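Local coordinates for protein hexameric cytochrome (Silicibacter pomeroyi, PDB 2OYY) that binds haem b as a member of the hexameric tyrosine-coordinated haem protein family, at the protoporphyrin IX containing Fe site and the interface of chains A and B. Sequence-based numbering; all coordinates share one arbitrary frame. Chains: chain A/B/C, Hexameric cytochrome.

Contact 1: the protoporphyrin IX containing Fe site. Residues chain A 22, 25-26, 29, 39-40, 42-43, 46, 56, 60; chain B 53-54, 57; chain C 31-32, 34. With HEM (protoporphyrin IX containing Fe), chain D.
A:Arg26 lies flat over one face of the porphyrin, opposite the iron-bound tyrosine, in the haem pocket that gives the hexameric tyrosine-coordinated haem protein (HTHP) family its name. The chain leaves helix 14-32 with CG anti to the carbonyl carbon and bends at chi3 (52°), which lays the guanidinium on the macrocycle. Its NH1 sits 3.3 Å from the centroid of the pyrrole ring holding NA and NH2 over the ring holding ND, both cation-pi contacts, while CG rests on the ring holding NB. A cation held here would probably draw electron density from the porphyrin, and the side chain occupies the distal position.

From the other face A:Tyr46, on helix 36-46, sends its phenol oxygen OH to HEM FE at 2.0 Å, completing a near square pyramid with the four pyrrole nitrogens. Its CG takes the crowded position between backbone N and carbonyl carbon (chi1 90°). A:Arg43 steadies this ligand: NH1 donates to A:Tyr46 OH at 2.8 Å, the oxygen lying close to the guanidinium plane. NH2 of the same group meets C:Thr32 O, a backbone carbonyl of another subunit, at 2.7 Å, nearly along the C=O axis and in plane (164° at H). The bend at chi2 brings CD over the pyrrole holding ND. A positive charge at this distance would probably favour a tyrosinate-like ligand. An alanine in place of A:Arg43 would remove the guanidinium, and so would probably leave the phenol oxygen less well held and loosen the tie to chain C.

Around the rim, A:Val56 CG1 and A:Val22 CG1 pack on the methyls CMB and CMA, and A:Val29 CG1 touches HEM CMC at 3.5 Å. Chain B closes the vinyl edge: B:Leu53 CD1 reaches HEM CBC at 3.6 Å, crossing A:Leu42 at about a right angle, and B:Ser57 OG donates to a lone pair of A:Ser25 O at 2.8 Å.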
# COMPACT_ATOMS: atom_id res chain seq x y z
N VAL A 22 -14.04 -8.46 0.80
CA VAL A 22 -14.94 -7.32 0.59
C VAL A 22 -15.63 -7.03 1.92
O VAL A 22 -15.86 -5.86 2.29
CB VAL A 22 -16.01 -7.60 -0.52
CG1 VAL A 22 -16.93 -6.38 -0.70
CG2 VAL A 22 -15.36 -7.96 -1.85
N SER A 25 -13.42 -5.24 4.45
CA SER A 25 -13.21 -3.86 4.04
C SER A 25 -14.34 -2.99 4.53
O SER A 25 -14.11 -1.88 5.00
CB SER A 25 -13.12 -3.77 2.51
OG SER A 25 -12.04 -4.54 2.01
N ARG A 26 -15.56 -3.49 4.43
CA ARG A 26 -16.74 -2.71 4.79
C ARG A 26 -16.95 -2.62 6.29
O ARG A 26 -17.54 -1.64 6.77
CB ARG A 26 -17.98 -3.32 4.16
CG ARG A 26 -17.89 -3.39 2.65
CD ARG A 26 -19.20 -3.87 2.09
NE ARG A 26 -20.28 -3.07 2.63
CZ ARG A 26 -21.55 -3.19 2.29
NH1 ARG A 26 -21.90 -4.11 1.39
NH2 ARG A 26 -22.45 -2.40 2.85
N VAL A 29 -15.32 0.25 7.83
CA VAL A 29 -16.12 1.42 7.56
C VAL A 29 -17.30 1.51 8.52
O VAL A 29 -17.51 2.55 9.16
CB VAL A 29 -16.62 1.41 6.11
CG1 VAL A 29 -17.61 2.54 5.89
CG2 VAL A 29 -15.45 1.54 5.15
N ARG A 39 -23.95 6.63 6.08
CA ARG A 39 -23.32 5.62 5.22
C ARG A 39 -24.04 5.50 3.90
O ARG A 39 -23.43 5.20 2.88
CB ARG A 39 -23.23 4.26 5.92
CG ARG A 39 -22.21 4.23 7.04
CD ARG A 39 -21.66 2.81 7.31
NE ARG A 39 -22.73 1.83 7.45
CZ ARG A 39 -23.59 1.77 8.47
NH1 ARG A 39 -23.53 2.63 9.47
NH2 ARG A 39 -24.52 0.84 8.48
N ASP A 40 -25.35 5.75 3.91
CA ASP A 40 -26.15 5.78 2.68
C ASP A 40 -25.87 7.01 1.84
O ASP A 40 -25.77 6.92 0.61
CB ASP A 40 -27.64 5.74 3.01
CG ASP A 40 -28.14 4.35 3.29
OD1 ASP A 40 -27.77 3.42 2.53
OD2 ASP A 40 -28.91 4.19 4.27
N LEU A 42 -23.16 8.69 1.69
CA LEU A 42 -21.81 8.67 1.14
C LEU A 42 -21.74 7.66 0.03
O LEU A 42 -20.95 7.80 -0.90
CB LEU A 42 -20.78 8.34 2.21
CG LEU A 42 -20.68 9.20 3.47
CD1 LEU A 42 -19.44 8.84 4.17
CD2 LEU A 42 -20.69 10.70 3.13
N ARG A 43 -22.57 6.63 0.14
CA ARG A 43 -22.66 5.61 -0.89
C ARG A 43 -23.06 6.24 -2.20
O ARG A 43 -22.42 6.01 -3.23
CB ARG A 43 -23.64 4.50 -0.48
CG ARG A 43 -24.09 3.58 -1.60
CD ARG A 43 -22.92 2.79 -2.19
NE ARG A 43 -23.39 1.82 -3.18
CZ ARG A 43 -22.63 0.90 -3.77
NH1 ARG A 43 -21.35 0.79 -3.49
NH2 ARG A 43 -23.17 0.09 -4.64
N TYR A 46 -19.66 7.88 -3.55
CA TYR A 46 -18.51 7.08 -4.02
C TYR A 46 -18.87 5.97 -5.03
O TYR A 46 -17.97 5.47 -5.74
CB TYR A 46 -17.74 6.46 -2.84
CG TYR A 46 -18.25 5.10 -2.43
CD1 TYR A 46 -19.29 4.98 -1.50
CD2 TYR A 46 -17.70 3.92 -2.96
CE1 TYR A 46 -19.77 3.72 -1.11
CE2 TYR A 46 -18.18 2.66 -2.59
CZ TYR A 46 -19.21 2.57 -1.66
OH TYR A 46 -19.72 1.35 -1.27
N VAL A 56 -11.21 1.34 -3.57
CA VAL A 56 -11.94 0.31 -2.89
C VAL A 56 -11.28 -1.03 -3.18
O VAL A 56 -10.93 -1.76 -2.25
CB VAL A 56 -13.42 0.31 -3.34
CG1 VAL A 56 -14.06 -0.99 -2.96
CG2 VAL A 56 -14.15 1.48 -2.70
N VAL A 60 -9.71 -4.06 -0.59
CA VAL A 60 -10.04 -5.48 -0.70
C VAL A 60 -8.87 -6.32 -1.18
O VAL A 60 -8.81 -7.50 -0.86
CB VAL A 60 -11.31 -5.74 -1.54
CG1 VAL A 60 -11.81 -4.47 -2.20
CG2 VAL A 60 -11.09 -6.89 -2.55
N LEU B 53 -12.95 7.52 4.52
CA LEU B 53 -13.36 6.28 5.15
C LEU B 53 -12.70 5.05 4.52
O LEU B 53 -12.34 4.09 5.22
CB LEU B 53 -14.89 6.18 5.17
CG LEU B 53 -15.62 7.09 6.18
CD1 LEU B 53 -17.15 6.96 6.11
CD2 LEU B 53 -15.15 6.90 7.63
N ILE B 54 -12.55 5.09 3.19
CA ILE B 54 -11.89 4.02 2.41
C ILE B 54 -10.39 4.03 2.73
O ILE B 54 -9.76 2.98 2.90
CB ILE B 54 -12.10 4.21 0.89
CG1 ILE B 54 -13.55 3.93 0.49
CG2 ILE B 54 -11.22 3.33 0.09
CD1 ILE B 54 -14.01 4.71 -0.75
N SER B 57 -10.11 2.41 6.08
CA SER B 57 -10.20 0.97 5.92
C SER B 57 -8.88 0.33 5.45
O SER B 57 -8.54 -0.79 5.86
CB SER B 57 -11.36 0.62 4.99
OG SER B 57 -11.55 -0.79 4.88
N LYS C 31 -18.29 -5.98 -8.10
CA LYS C 31 -19.11 -6.35 -6.94
C LYS C 31 -19.67 -5.13 -6.23
O LYS C 31 -20.84 -5.10 -5.89
CB LYS C 31 -18.34 -7.23 -5.95
CG LYS C 31 -17.97 -8.59 -6.51
CD LYS C 31 -17.94 -9.67 -5.43
CE LYS C 31 -18.11 -11.07 -6.07
NZ LYS C 31 -17.70 -12.21 -5.18
N THR C 32 -18.85 -4.11 -6.04
CA THR C 32 -19.27 -2.91 -5.31
C THR C 32 -20.25 -2.07 -6.13
O THR C 32 -21.27 -1.61 -5.63
CB THR C 32 -18.05 -2.05 -4.86
OG1 THR C 32 -17.64 -1.21 -5.93
CG2 THR C 32 -16.88 -2.91 -4.49
N PRO C 34 -22.36 -2.75 -9.30
CA PRO C 34 -22.86 -3.70 -10.30
C PRO C 34 -23.58 -3.10 -11.53
O PRO C 34 -23.64 -3.75 -12.57
CB PRO C 34 -23.80 -4.58 -9.49
CG PRO C 34 -24.33 -3.68 -8.43
CD PRO C 34 -23.23 -2.70 -8.11
CHA HEM D . -22.69 -1.43 -0.80
CHB HEM D . -18.09 -2.75 -0.99
CHC HEM D . -16.83 1.29 1.33
CHD HEM D . -21.50 2.38 2.00
C1A HEM D . -21.56 -2.14 -1.07
C2A HEM D . -21.50 -3.40 -1.80
C3A HEM D . -20.22 -3.77 -1.86
C4A HEM D . -19.44 -2.75 -1.16
CMA HEM D . -19.64 -5.03 -2.53
CAA HEM D . -22.73 -4.13 -2.40
CBA HEM D . -23.19 -3.44 -3.69
CGA HEM D . -24.40 -4.13 -4.28
O1A HEM D . -24.45 -5.39 -4.32
O2A HEM D . -25.34 -3.43 -4.71
C1B HEM D . -17.35 -1.77 -0.36
C2B HEM D . -15.92 -1.83 -0.15
C3B HEM D . -15.56 -0.71 0.49
C4B HEM D . -16.76 0.08 0.71
CMB HEM D . -15.02 -3.00 -0.60
CAB HEM D . -14.13 -0.31 0.93
CBB HEM D . -13.81 -0.24 2.23
C1C HEM D . -17.99 1.94 1.69
C2C HEM D . -18.05 3.22 2.37
C3C HEM D . -19.34 3.52 2.56
C4C HEM D . -20.13 2.45 2.01
CMC HEM D . -16.81 4.03 2.77
CAC HEM D . -19.92 4.79 3.21
CBC HEM D . -19.75 5.04 4.50
C1D HEM D . -22.25 1.45 1.31
C2D HEM D . -23.69 1.41 1.30
C3D HEM D . -24.04 0.23 0.45
C4D HEM D . -22.79 -0.33 0.01
CMD HEM D . -24.69 2.34 2.00
CAD HEM D . -25.47 -0.24 0.10
CBD HEM D . -25.78 0.50 -1.20
CGD HEM D . -27.15 0.19 -1.72
O1D HEM D . -28.12 0.63 -1.05
O2D HEM D . -27.25 -0.48 -2.80
NA HEM D . -20.28 -1.77 -0.71
NB HEM D . -17.83 -0.59 0.18
NC HEM D . -19.28 1.50 1.48
ND HEM D . -21.75 0.41 0.53
FE HEM D . -19.74 -0.05 0.18

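Contact 2: the interface of chains A and B. Residues chain A 4-9; chain B 14-15, 74.
The loop 4-9 of chain A alternates between extended and helical backbone angles, with A:Leu6 at phi/psi -115/79° and A:Thr8 nearly stretched out, and lies across the first turn of helix 14-32 of chain B. B:Gln15 carries the contact. Its CG is anti to the backbone N and the chain turns at chi2, so the side chain reaches alongside A:Trp5 and delivers its amide oxygen to the loop backbone. There OE1 accepts from A:Leu6 N at 2.6 Å, with the donor above the carbonyl plane instead of on a lone pair. The amide carbon CD stands over the five-membered ring of A:Trp5, 3.4 Å from its centroid, with the amide and indole planes 30° apart. A:Leu6 CB lies on the same indole face as B:Gln15 CG, so one face of the indole packs against both its own chain and chain B.

Further along, B:Pro14 fits beneath the loop: its CD meets A:Pro7 O at 3.4 Å, and its CB and CG face A:Leu6 and A:Thr8. B:Trp74, near the C-terminus, has its own face on B:Pro14 CA and offers its ring edge to A:Leu9, whose CD1 lies in the ring plane 3.7 Å from CZ3. The proline thus backs the indole that receives the leucine. Through this mostly apolar patch, pinned by a side-chain-to-backbone hydrogen bond, the N-terminal segment of one subunit probably helps fasten it to its neighbour in the hexamer.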
# COMPACT_ATOMS: atom_id res chain seq x y z
N THR A 4 -20.38 -11.89 17.51
CA THR A 4 -19.47 -12.81 16.74
C THR A 4 -19.66 -12.72 15.21
O THR A 4 -20.23 -13.63 14.59
CB THR A 4 -19.62 -14.26 17.24
N TRP A 5 -19.17 -11.63 14.64
CA TRP A 5 -19.19 -11.38 13.19
C TRP A 5 -17.96 -11.94 12.44
O TRP A 5 -18.08 -12.36 11.28
CB TRP A 5 -19.31 -9.87 12.89
CG TRP A 5 -18.23 -9.06 13.56
CD1 TRP A 5 -18.24 -8.57 14.83
CD2 TRP A 5 -16.97 -8.70 13.00
NE1 TRP A 5 -17.06 -7.90 15.10
CE2 TRP A 5 -16.26 -7.97 13.99
CE3 TRP A 5 -16.36 -8.91 11.75
CZ2 TRP A 5 -14.98 -7.45 13.77
CZ3 TRP A 5 -15.07 -8.38 11.53
CH2 TRP A 5 -14.40 -7.67 12.54
N LEU A 6 -16.79 -11.95 13.08
CA LEU A 6 -15.61 -12.53 12.42
C LEU A 6 -15.05 -13.78 13.11
O LEU A 6 -14.04 -13.68 13.84
CB LEU A 6 -14.51 -11.50 12.20
CG LEU A 6 -13.53 -11.85 11.07
CD1 LEU A 6 -14.25 -12.04 9.72
CD2 LEU A 6 -12.43 -10.83 10.94
N PRO A 7 -15.69 -14.95 12.88
CA PRO A 7 -15.29 -16.20 13.54
C PRO A 7 -13.93 -16.70 13.07
O PRO A 7 -13.09 -17.06 13.90
CB PRO A 7 -16.40 -17.19 13.14
CG PRO A 7 -16.98 -16.64 11.90
CD PRO A 7 -16.84 -15.14 11.99
N THR A 8 -13.73 -16.72 11.75
CA THR A 8 -12.49 -17.19 11.15
C THR A 8 -12.20 -16.55 9.81
O THR A 8 -13.05 -15.89 9.21
CB THR A 8 -12.50 -18.71 10.88
OG1 THR A 8 -13.66 -19.05 10.10
CG2 THR A 8 -12.46 -19.54 12.18
N LEU A 9 -10.97 -16.77 9.36
CA LEU A 9 -10.50 -16.32 8.07
C LEU A 9 -10.45 -17.51 7.15
O LEU A 9 -10.22 -17.37 5.95
CB LEU A 9 -9.08 -15.77 8.19
CG LEU A 9 -8.77 -14.58 9.07
CD1 LEU A 9 -7.25 -14.36 9.01
CD2 LEU A 9 -9.54 -13.34 8.60
N PRO B 14 -9.97 -13.86 15.45
CA PRO B 14 -9.82 -12.89 14.35
C PRO B 14 -10.60 -11.61 14.60
O PRO B 14 -10.18 -10.55 14.16
CB PRO B 14 -10.43 -13.63 13.16
CG PRO B 14 -10.22 -15.04 13.46
CD PRO B 14 -10.45 -15.16 14.93
N GLN B 15 -11.73 -11.72 15.28
CA GLN B 15 -12.54 -10.56 15.59
C GLN B 15 -11.73 -9.54 16.39
O GLN B 15 -11.65 -8.35 16.03
CB GLN B 15 -13.76 -11.01 16.37
CG GLN B 15 -14.93 -10.07 16.25
CD GLN B 15 -16.26 -10.78 16.29
OE1 GLN B 15 -16.47 -11.80 15.62
NE2 GLN B 15 -17.18 -10.24 17.07
N TRP B 74 -5.14 -17.67 13.02
CA TRP B 74 -6.20 -18.37 13.80
C TRP B 74 -6.70 -19.67 13.15
O TRP B 74 -6.03 -20.70 13.21
CB TRP B 74 -7.40 -17.45 14.07
CG TRP B 74 -7.03 -16.13 14.73
CD1 TRP B 74 -6.90 -15.89 16.07
CD2 TRP B 74 -6.78 -14.89 14.07
NE1 TRP B 74 -6.56 -14.58 16.29
CE2 TRP B 74 -6.49 -13.94 15.08
CE3 TRP B 74 -6.76 -14.48 12.73
CZ2 TRP B 74 -6.18 -12.59 14.79
CZ3 TRP B 74 -6.45 -13.15 12.44
CH2 TRP B 74 -6.18 -12.22 13.47

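Contact 1 and contact 2 lie about 20 Å apart, measured between the centres of their C-alpha atoms, and share no residue. They do share an element type: helix 14-32 opens with the turn used in contact 2 of chain B, while further along, the same helix supplies chain A and chain C residues to contact 1. Chains A and B meet in both, near the haem through helix 50-70 of chain B and away from it through the N-terminal segment of chain A. Haem binding and hexamer assembly are therefore probably coupled, with contact 2 supporting the subunit arrangement on which the shared pocket depends.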